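Local structure of type I topoisomerase, putative (Deinococcus radiodurans, 2F4Q) at residues Thr166-Phe171 with Ser178-Thr183; Glu10-Arg15 with Tyr55-Ala60; Asp306-Thr311 with Glu325-Arg330. The protein probably relaxes supercoiled DNA as a type IB topoisomerase, breaking one strand, letting strands pass and rejoining the break without ATP. All coordinates share one frame; numbering follows the deposited sequence. Where two conformers were deposited one is given.

Overall arrangement
From the N terminus, contact 2 closes first: residues 10-15 pair with 55-60 after a long excursion that includes helix 40-44, setting strand 13-15 beside strand 54-56 in the N-terminal antiparallel sheet. Contact 1 follows, a beta hairpin of 166-171 with 178-183 in the catalytic core. Contact 3 comes last, where the loop 306-311 folds back on helix 323-333 after helix 312-316. The three lie in series along the chain, with no nesting or crossing. Contacts 1 and 2 sit on opposite sides of the chain's centre, their own centres about 41 Å apart; contact 3 is about 29 Å from either, centre to centre.

Contact 1 of 3, residues Thr166-Phe171 with Ser178-Thr183; sequences TVTFRF and SQHKAT
V167, F169 and F171 make hydrogen-bonded pairs with T183, K181 and Q179, while T168 with A182 and R170 with H180 form the non-hydrogen-bonded pairs between them, the two strands running antiparallel at 174°. Six backbone bonds join them, among them F169 N to K181 O at 2.7 Å, which is nearly straight. V167, F169, F171, Q179, K181 and T183 occupy the buried face. There F171 takes chi1 61°, its CG between the backbone N and the carbonyl carbon, and the ring swings across to Q179. Q179 CB sits over one face of that ring, 3.7 Å from the F171 centroid, a CH-pi contact, and Q179 CG lies 3.7 Å from F171 CE1 near the rim. Replacing F171 by an alanine would probably open a gap beside Q179 CB and CG and deprive L155 and H159 of the ring they pack on. Strands 166-172 and 178-184 are the central strand and an edge strand of a three-stranded antiparallel sheet in the type IB catalytic core. F169 brings its ring edge to the backbone, CD2 3.8 Å from K181 O, and meets F136 edge-to-face. The K181 chain leads away from the partner strand, and its NZ is held by a salt bridge to D277 and a hydrogen bond to A134 O. V167 and T183 both rest on L188 of helix 186-196. On the more exposed face, T168 chi1 of -57° puts OG1 beside the backbone N, 3.8 Å from A182 CB, and CG2 anti to that N, directed at one of two H180 conformers. R170 bends at chi3 and passes H180 at a slant, their planes far from parallel; their closest approach is equally doubtful.

Contact 2 of 3, residues Glu10-Arg15 with Tyr55-Ala60; sequences EEYLRR and YVSPDA
L13 and V56 form an antiparallel hydrogen-bonded pair: V56 N reaches L13 O at 2.7 Å, and L13 N returns a more bent bond to V56 O. Y12, just before the strand, can be followed outward over residues 55-58. Its CB touches Y55 CB at 3.8 Å, and its CG passes close to V56 O. Y12 CD2 meets S57 N at 3.5 Å and Y12 CE2 meets S57 CB at 3.7 Å. S57 CA lies over one face of the ring in a CH-pi contact, 4.0 Å from the Y12 centroid, and P58 CD is on that same side, 4.3 Å from Y12 CD1. The buried ring ends in a hydrogen bond from its OH to L64 O. L13 CG packs on P58 CB at 3.8 Å. R14, extended from CG to NE, lays its CG over the Y55 ring, 4.3 Å from the centroid; its guanidinium, nearly parallel to that ring, goes on to a salt bridge with D53. These contacts join neighbouring strands of the five-stranded antiparallel sheet, strand 13-15 lying between 22-23 and 54-56, that belongs to the N-terminal domain of bacterial type IB topoisomerases.

Contact 3 of 3, residues Asp306-Thr311 with Glu325-Arg330; sequences DYEPRT and EGALKR
Y307, E308 and P309 belong to the loop between helices 293-299 and 312-316, and they lean on A327 and R330 of helix 323-333 near the C-terminal end of the chain. R330 carries most of the contact. Its CG stands anti to the carbonyl carbon (chi1 -69°) and the chain bends at chi3 (50°), which curls the side chain around the carbonyl of Y307. R330 NE donates a weak hydrogen bond to Y307 O at 2.9 Å, the angle at the hydrogen only 128°, with the oxygen at the edge of the guanidinium and near its plane. The same oxygen is touched by the aliphatic part of the chain, R330 CB lying 3.3 Å from Y307 O. The P309 and R330 side chains cross obliquely, P309 CD lying 4.0 Å from R330 CD. The loop ends in a helix cap: T311, at the N-cap of helix 312-316, bonds Q314 N through its OG1, four residues after the Y307 carbonyl that R330 holds. A water in the guanidinium plane links the two segments further. It donates to E308 O at 2.9 Å and to D306 O at 3.3 Å, and accepts a weak bond from R330 NH2. Y307 CB rests 3.6 Å from A327 O, and its ring brings CD1 to within 3.8 Å of R330 O. The Y307 hydroxyl has weak bonds with R297 and S334. E308 approaches through its aliphatic part, CG 4.3 Å from A327 CB, while its carboxylate forms a salt bridge with R323.

Contact 1 of 3, residues Thr166-Phe171 with Ser178-Thr183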
loop_
_atom_site.group_PDB
_atom_site.type_symbol
_atom_site.label_atom_id
_atom_site.label_comp_id
_atom_site.label_asym_id
_atom_site.label_seq_id
_atom_site.Cartn_x
_atom_site.Cartn_y
_atom_site.Cartn_z
ATOM N N THR A 166 -18.205 2.959 -12.535
ATOM C CA THR A 166 -17.369 4.074 -12.077
ATOM C C THR A 166 -17.803 4.581 -10.709
ATOM O O THR A 166 -18.984 4.843 -10.472
ATOM C CB THR A 166 -17.356 5.236 -13.091
ATOM O OG1 THR A 166 -16.925 4.745 -14.364
ATOM C CG2 THR A 166 -16.400 6.343 -12.633
ATOM N N VAL A 167 -16.823 4.687 -9.820
ATOM C CA VAL A 167 -17.027 5.171 -8.464
ATOM C C VAL A 167 -16.248 6.475 -8.347
ATOM O O VAL A 167 -15.026 6.495 -8.539
ATOM C CB VAL A 167 -16.537 4.132 -7.418
ATOM C CG1 VAL A 167 -16.848 4.599 -6.019
ATOM C CG2 VAL A 167 -17.194 2.778 -7.659
ATOM N N THR A 168 -16.952 7.566 -8.055
ATOM C CA THR A 168 -16.310 8.872 -7.974
ATOM C C THR A 168 -16.421 9.407 -6.559
ATOM O O THR A 168 -17.531 9.535 -6.029
ATOM C CB THR A 168 -16.942 9.880 -8.954
ATOM O OG1 THR A 168 -16.856 9.360 -10.286
ATOM C CG2 THR A 168 -16.206 11.232 -8.901
ATOM N N PHE A 169 -15.271 9.723 -5.968
ATOM C CA PHE A 169 -15.212 10.280 -4.620
ATOM C C PHE A 169 -14.924 11.771 -4.710
ATOM O O PHE A 169 -14.004 12.184 -5.423
ATOM C CB PHE A 169 -14.121 9.602 -3.780
ATOM C CG PHE A 169 -14.325 8.126 -3.584
ATOM C CD1 PHE A 169 -15.055 7.651 -2.493
ATOM C CD2 PHE A 169 -13.793 7.209 -4.489
ATOM C CE1 PHE A 169 -15.253 6.281 -2.306
ATOM C CE2 PHE A 169 -13.992 5.832 -4.311
ATOM C CZ PHE A 169 -14.709 5.372 -3.220
ATOM N N ARG A 170 -15.716 12.572 -3.991
ATOM C CA ARG A 170 -15.483 14.004 -3.875
ATOM C C ARG A 170 -15.692 14.429 -2.431
ATOM O O ARG A 170 -16.792 14.302 -1.891
ATOM C CB ARG A 170 -16.428 14.798 -4.778
ATOM C CG ARG A 170 -16.219 14.553 -6.288
ATOM C CD ARG A 170 -17.169 15.384 -7.145
ATOM N NE ARG A 170 -17.033 16.813 -6.854
ATOM C CZ ARG A 170 -16.118 17.620 -7.396
ATOM N NH1 ARG A 170 -15.256 17.164 -8.308
ATOM N NH2 ARG A 170 -16.074 18.902 -7.053
ATOM N N PHE A 171 -14.639 14.933 -1.808
ATOM C CA PHE A 171 -14.747 15.392 -0.423
ATOM C C PHE A 171 -13.661 16.399 -0.098
ATOM O O PHE A 171 -12.647 16.481 -0.800
ATOM C CB PHE A 171 -14.676 14.206 0.560
ATOM C CG PHE A 171 -13.389 13.423 0.487
ATOM C CD1 PHE A 171 -12.336 13.697 1.360
ATOM C CD2 PHE A 171 -13.237 12.399 -0.449
ATOM C CE1 PHE A 171 -11.145 12.967 1.291
ATOM C CE2 PHE A 171 -12.041 11.668 -0.524
ATOM C CZ PHE A 171 -11.002 11.950 0.361
ATOM N N SER A 178 -9.186 19.864 -1.509
ATOM C CA SER A 178 -9.970 19.043 -2.443
ATOM C C SER A 178 -9.415 17.642 -2.625
ATOM O O SER A 178 -8.201 17.440 -2.773
ATOM C CB SER A 178 -10.045 19.735 -3.808
ATOM O OG SER A 178 -10.534 18.857 -4.805
ATOM N N GLN A 179 -10.316 16.664 -2.597
ATOM C CA GLN A 179 -9.968 15.322 -3.017
ATOM C C GLN A 179 -11.035 14.860 -3.989
ATOM O O GLN A 179 -12.201 14.753 -3.631
ATOM C CB GLN A 179 -9.851 14.375 -1.822
ATOM C CG GLN A 179 -8.668 14.639 -0.885
ATOM C CD GLN A 179 -7.337 14.182 -1.475
ATOM O OE1 GLN A 179 -6.688 14.920 -2.218
ATOM N NE2 GLN A 179 -6.937 12.959 -1.154
ATOM N N HIS A 180 -10.637 14.655 -5.240
ATOM C CA HIS A 180 -11.523 14.096 -6.247
ATOM C C HIS A 180 -10.797 12.906 -6.864
ATOM O O HIS A 180 -9.663 13.025 -7.342
ATOM C CB HIS A 180 -11.875 15.124 -7.329
ATOM C CG HIS A 180 -12.661 14.555 -8.475
ATOM N ND1 HIS A 180 -12.077 13.850 -9.506
ATOM C CD2 HIS A 180 -13.987 14.586 -8.749
ATOM C CE1 HIS A 180 -13.008 13.473 -10.364
ATOM N NE2 HIS A 180 -14.175 13.915 -9.931
ATOM N N LYS A 181 -11.432 11.744 -6.791
ATOM C CA LYS A 181 -10.824 10.503 -7.247
ATOM C C LYS A 181 -11.903 9.670 -7.892
ATOM O O LYS A 181 -12.990 9.528 -7.341
ATOM C CB LYS A 181 -10.236 9.723 -6.070
ATOM C CG LYS A 181 -9.341 10.532 -5.145
ATOM C CD LYS A 181 -7.906 10.573 -5.634
ATOM C CE LYS A 181 -7.042 11.325 -4.625
ATOM N NZ LYS A 181 -5.616 10.939 -4.724
ATOM N N ALA A 182 -11.609 9.124 -9.064
ATOM C CA ALA A 182 -12.549 8.233 -9.715
ATOM C C ALA A 182 -11.834 6.953 -10.112
ATOM O O ALA A 182 -10.704 6.992 -10.608
ATOM C CB ALA A 182 -13.176 8.904 -10.918
ATOM N N THR A 183 -12.485 5.821 -9.869
ATOM C CA THR A 183 -11.947 4.535 -10.295
ATOM C C THR A 183 -13.045 3.704 -10.949
ATOM O O THR A 183 -14.225 3.835 -10.613
ATOM C CB THR A 183 -11.244 3.777 -9.129
ATOM O OG1 THR A 183 -10.784 2.492 -9.578
ATOM C CG2 THR A 183 -12.176 3.591 -7.957
#

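Contact 2 of 3, residues Glu10-Arg15 with Tyr55-Ala60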
loop_
_atom_site.group_PDB
_atom_site.type_symbol
_atom_site.label_atom_id
_atom_site.label_comp_id
_atom_site.label_asym_id
_atom_site.label_seq_id
_atom_site.Cartn_x
_atom_site.Cartn_y
_atom_site.Cartn_z
ATOM N N GLU A 10 3.451 -21.629 4.338
ATOM C CA GLU A 10 3.883 -22.660 3.394
ATOM C C GLU A 10 5.332 -22.438 2.948
ATOM O O GLU A 10 5.888 -23.239 2.191
ATOM C CB GLU A 10 2.953 -22.676 2.175
ATOM C CG GLU A 10 1.501 -23.028 2.493
ATOM C CD GLU A 10 0.512 -22.468 1.481
ATOM O OE1 GLU A 10 -0.640 -22.951 1.457
ATOM O OE2 GLU A 10 0.873 -21.545 0.714
ATOM N N GLU A 11 5.933 -21.356 3.438
ATOM C CA GLU A 11 7.272 -20.930 3.039
ATOM C C GLU A 11 8.226 -20.843 4.237
ATOM O O GLU A 11 9.400 -21.207 4.135
ATOM C CB GLU A 11 7.182 -19.572 2.330
ATOM C CG GLU A 11 8.511 -18.977 1.873
ATOM C CD GLU A 11 8.445 -17.470 1.664
ATOM O OE1 GLU A 11 7.331 -16.900 1.674
ATOM O OE2 GLU A 11 9.518 -16.850 1.492
ATOM N N TYR A 12 7.707 -20.368 5.368
ATOM C CA TYR A 12 8.517 -20.050 6.546
ATOM C C TYR A 12 8.901 -21.272 7.384
ATOM O O TYR A 12 8.270 -22.327 7.290
ATOM C CB TYR A 12 7.787 -19.018 7.415
ATOM C CG TYR A 12 7.984 -17.578 6.977
ATOM C CD1 TYR A 12 7.963 -17.223 5.626
ATOM C CD2 TYR A 12 8.178 -16.566 7.920
ATOM C CE1 TYR A 12 8.146 -15.902 5.225
ATOM C CE2 TYR A 12 8.360 -15.242 7.527
ATOM C CZ TYR A 12 8.344 -14.921 6.181
ATOM O OH TYR A 12 8.520 -13.615 5.788
ATOM N N LEU A 13 9.944 -21.108 8.195
ATOM C CA LEU A 13 10.405 -22.148 9.116
ATOM C C LEU A 13 9.531 -22.168 10.364
ATOM O O LEU A 13 9.243 -21.117 10.944
ATOM C CB LEU A 13 11.866 -21.914 9.516
ATOM C CG LEU A 13 12.945 -21.827 8.431
ATOM C CD1 LEU A 13 14.229 -21.257 9.014
ATOM C CD2 LEU A 13 13.201 -23.181 7.780
ATOM N N ARG A 14 9.115 -23.363 10.773
ATOM C CA ARG A 14 8.250 -23.521 11.939
ATOM C C ARG A 14 9.070 -23.826 13.192
ATOM O O ARG A 14 9.875 -24.761 13.205
ATOM C CB ARG A 14 7.212 -24.619 11.693
ATOM C CG ARG A 14 6.006 -24.559 12.620
ATOM C CD ARG A 14 5.114 -25.777 12.448
ATOM N NE ARG A 14 3.955 -25.740 13.340
ATOM C CZ ARG A 14 3.150 -26.773 13.579
ATOM N NH1 ARG A 14 3.367 -27.948 12.996
ATOM N NH2 ARG A 14 2.124 -26.634 14.408
ATOM N N ARG A 15 8.861 -23.025 14.236
ATOM C CA ARG A 15 9.544 -23.211 15.515
ATOM C C ARG A 15 8.927 -24.376 16.278
ATOM O O ARG A 15 7.703 -24.460 16.416
ATOM C CB ARG A 15 9.487 -21.929 16.355
ATOM C CG ARG A 15 10.375 -21.946 17.595
ATOM C CD ARG A 15 10.443 -20.577 18.261
ATOM N NE ARG A 15 9.279 -20.297 19.102
ATOM C CZ ARG A 15 9.135 -19.205 19.852
ATOM N NH1 ARG A 15 10.078 -18.271 19.876
ATOM N NH2 ARG A 15 8.041 -19.046 20.585
ATOM N N TYR A 55 6.186 -19.001 13.221
ATOM C CA TYR A 55 6.909 -19.136 11.965
ATOM C C TYR A 55 7.957 -18.040 11.869
ATOM O O TYR A 55 7.691 -16.878 12.184
ATOM C CB TYR A 55 5.960 -19.080 10.769
ATOM C CG TYR A 55 4.986 -20.233 10.698
ATOM C CD1 TYR A 55 3.801 -20.218 11.433
ATOM C CD2 TYR A 55 5.244 -21.337 9.887
ATOM C CE1 TYR A 55 2.902 -21.274 11.371
ATOM C CE2 TYR A 55 4.350 -22.402 9.815
ATOM C CZ TYR A 55 3.182 -22.362 10.561
ATOM O OH TYR A 55 2.289 -23.407 10.501
ATOM N N VAL A 56 9.156 -18.430 11.450
ATOM C CA VAL A 56 10.292 -17.523 11.334
ATOM C C VAL A 56 10.857 -17.622 9.919
ATOM O O VAL A 56 10.830 -18.693 9.305
ATOM C CB VAL A 56 11.399 -17.854 12.376
ATOM C CG1 VAL A 56 12.437 -16.739 12.442
ATOM C CG2 VAL A 56 10.798 -18.081 13.759
ATOM N N SER A 57 11.359 -16.502 9.408
ATOM C CA SER A 57 11.845 -16.418 8.036
ATOM C C SER A 57 13.156 -17.170 7.807
ATOM O O SER A 57 14.101 -17.022 8.586
ATOM C CB SER A 57 12.011 -14.958 7.617
ATOM O OG SER A 57 12.380 -14.868 6.254
ATOM N N PRO A 58 13.209 -17.985 6.735
ATOM C CA PRO A 58 14.457 -18.608 6.287
ATOM C C PRO A 58 15.317 -17.645 5.462
ATOM O O PRO A 58 16.517 -17.878 5.295
ATOM C CB PRO A 58 13.975 -19.773 5.421
ATOM C CG PRO A 58 12.650 -19.338 4.898
ATOM C CD PRO A 58 12.059 -18.381 5.899
ATOM N N ASP A 59 14.692 -16.584 4.953
ATOM C CA ASP A 59 15.371 -15.549 4.179
ATOM C C ASP A 59 15.603 -14.312 5.044
ATOM O O ASP A 59 14.672 -13.785 5.661
ATOM C CB ASP A 59 14.545 -15.191 2.935
ATOM C CG ASP A 59 15.143 -14.039 2.136
ATOM O OD1 ASP A 59 16.350 -14.083 1.817
ATOM O OD2 ASP A 59 14.396 -13.091 1.816
ATOM N N ALA A 60 16.852 -13.854 5.075
ATOM C CA ALA A 60 17.259 -12.720 5.904
ATOM C C ALA A 60 16.703 -11.384 5.416
ATOM O O ALA A 60 16.635 -10.420 6.182
ATOM C CB ALA A 60 18.782 -12.665 6.008
#

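Contact 3 of 3, residues Asp306-Thr311 with Glu325-Arg330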
loop_
_atom_site.group_PDB
_atom_site.type_symbol
_atom_site.label_atom_id
_atom_site.label_comp_id
_atom_site.label_asym_id
_atom_site.label_seq_id
_atom_site.Cartn_x
_atom_site.Cartn_y
_atom_site.Cartn_z
ATOM N N ASP A 306 12.556 3.308 -19.592
ATOM C CA ASP A 306 13.938 2.902 -19.670
ATOM C C ASP A 306 14.282 1.810 -18.664
ATOM O O ASP A 306 15.353 1.220 -18.736
ATOM C CB ASP A 306 14.836 4.132 -19.484
ATOM C CG ASP A 306 14.581 5.198 -20.546
ATOM O OD1 ASP A 306 14.538 4.849 -21.747
ATOM O OD2 ASP A 306 14.423 6.385 -20.192
ATOM N N TYR A 307 13.364 1.531 -17.741
ATOM C CA TYR A 307 13.647 0.590 -16.672
ATOM C C TYR A 307 12.859 -0.714 -16.749
ATOM O O TYR A 307 12.819 -1.496 -15.803
ATOM C CB TYR A 307 13.538 1.275 -15.311
ATOM C CG TYR A 307 14.742 2.152 -15.054
ATOM C CD1 TYR A 307 15.923 1.603 -14.553
ATOM C CD2 TYR A 307 14.711 3.519 -15.341
ATOM C CE1 TYR A 307 17.048 2.396 -14.330
ATOM C CE2 TYR A 307 15.837 4.330 -15.115
ATOM C CZ TYR A 307 16.993 3.755 -14.606
ATOM O OH TYR A 307 18.120 4.520 -14.383
ATOM N N GLU A 308 12.256 -0.950 -17.904
ATOM C CA GLU A 308 11.510 -2.182 -18.118
ATOM C C GLU A 308 12.428 -3.397 -18.102
ATOM O O GLU A 308 13.593 -3.289 -18.481
ATOM C CB GLU A 308 10.677 -2.077 -19.391
ATOM C CG GLU A 308 9.429 -1.239 -19.149
ATOM C CD GLU A 308 8.695 -0.829 -20.410
ATOM O OE1 GLU A 308 8.852 -1.493 -21.459
ATOM O OE2 GLU A 308 7.945 0.170 -20.332
ATOM N N PRO A 309 11.924 -4.552 -17.615
ATOM C CA PRO A 309 12.796 -5.729 -17.589
ATOM C C PRO A 309 13.308 -6.116 -18.969
ATOM O O PRO A 309 12.618 -5.908 -19.971
ATOM C CB PRO A 309 11.906 -6.830 -17.001
ATOM C CG PRO A 309 10.518 -6.329 -17.097
ATOM C CD PRO A 309 10.595 -4.838 -17.043
ATOM N N ARG A 310 14.520 -6.663 -19.013
ATOM C CA ARG A 310 15.161 -7.035 -20.274
ATOM C C ARG A 310 15.359 -8.547 -20.405
ATOM O O ARG A 310 15.835 -9.027 -21.431
ATOM C CB ARG A 310 16.508 -6.322 -20.434
ATOM C CG ARG A 310 16.439 -4.795 -20.407
ATOM C CD ARG A 310 17.655 -4.200 -21.117
ATOM N NE ARG A 310 17.773 -2.756 -20.899
ATOM C CZ ARG A 310 18.834 -2.026 -21.247
ATOM N NH1 ARG A 310 19.884 -2.595 -21.834
ATOM N NH2 ARG A 310 18.850 -0.724 -21.007
ATOM N N THR A 311 15.013 -9.282 -19.351
ATOM C CA THR A 311 15.070 -10.745 -19.361
ATOM C C THR A 311 13.861 -11.316 -18.625
ATOM O O THR A 311 13.201 -10.613 -17.844
ATOM C CB THR A 311 16.341 -11.291 -18.655
ATOM O OG1 THR A 311 16.318 -10.889 -17.271
ATOM C CG2 THR A 311 17.637 -10.793 -19.322
ATOM N N GLU A 325 4.305 -0.364 -12.251
ATOM C CA GLU A 325 4.797 -0.646 -10.898
ATOM C C GLU A 325 6.176 -1.276 -10.960
ATOM O O GLU A 325 7.073 -0.895 -10.205
ATOM C CB GLU A 325 3.842 -1.583 -10.158
ATOM C CG GLU A 325 2.631 -0.874 -9.563
ATOM C CD GLU A 325 1.519 -1.854 -9.179
ATOM O OE1 GLU A 325 1.666 -3.064 -9.417
ATOM O OE2 GLU A 325 0.489 -1.396 -8.659
ATOM N N GLY A 326 6.321 -2.251 -11.858
ATOM C CA GLY A 326 7.573 -3.001 -12.034
ATOM C C GLY A 326 8.694 -2.119 -12.542
ATOM O O GLY A 326 9.840 -2.219 -12.081
ATOM N N ALA A 327 8.359 -1.246 -13.489
ATOM C CA ALA A 327 9.326 -0.292 -14.024
ATOM C C ALA A 327 9.781 0.685 -12.949
ATOM O O ALA A 327 10.972 1.002 -12.860
ATOM C CB ALA A 327 8.753 0.439 -15.240
ATOM N N LEU A 328 8.845 1.136 -12.109
ATOM C CA LEU A 328 9.220 1.989 -10.979
ATOM C C LEU A 328 10.138 1.263 -10.015
ATOM O O LEU A 328 11.127 1.840 -9.561
ATOM C CB LEU A 328 7.992 2.533 -10.252
ATOM C CG LEU A 328 8.314 3.390 -9.025
ATOM C CD1 LEU A 328 9.186 4.588 -9.409
ATOM C CD2 LEU A 328 7.018 3.852 -8.379
ATOM N N LYS A 329 9.829 0.004 -9.706
ATOM C CA LYS A 329 10.673 -0.765 -8.797
ATOM C C LYS A 329 12.086 -0.843 -9.341
ATOM O O LYS A 329 13.042 -0.573 -8.622
ATOM C CB LYS A 329 10.126 -2.164 -8.548
ATOM C CG LYS A 329 10.807 -2.858 -7.379
ATOM C CD LYS A 329 10.318 -4.289 -7.217
ATOM C CE LYS A 329 10.899 -4.907 -5.943
ATOM N NZ LYS A 329 10.735 -6.401 -5.874
ATOM N N ARG A 330 12.212 -1.172 -10.626
ATOM C CA ARG A 330 13.537 -1.264 -11.236
ATOM C C ARG A 330 14.261 0.084 -11.269
ATOM O O ARG A 330 15.484 0.155 -11.024
ATOM C CB ARG A 330 13.440 -1.884 -12.629
ATOM C CG ARG A 330 13.067 -3.374 -12.606
ATOM C CD ARG A 330 13.139 -4.005 -14.010
ATOM N NE ARG A 330 14.402 -3.712 -14.699
ATOM C CZ ARG A 330 15.553 -4.329 -14.454
ATOM N NH1 ARG A 330 15.615 -5.301 -13.552
ATOM N NH2 ARG A 330 16.649 -3.979 -15.114
HETATM O O HOH W 1 15.961 -1.796 -17.646
#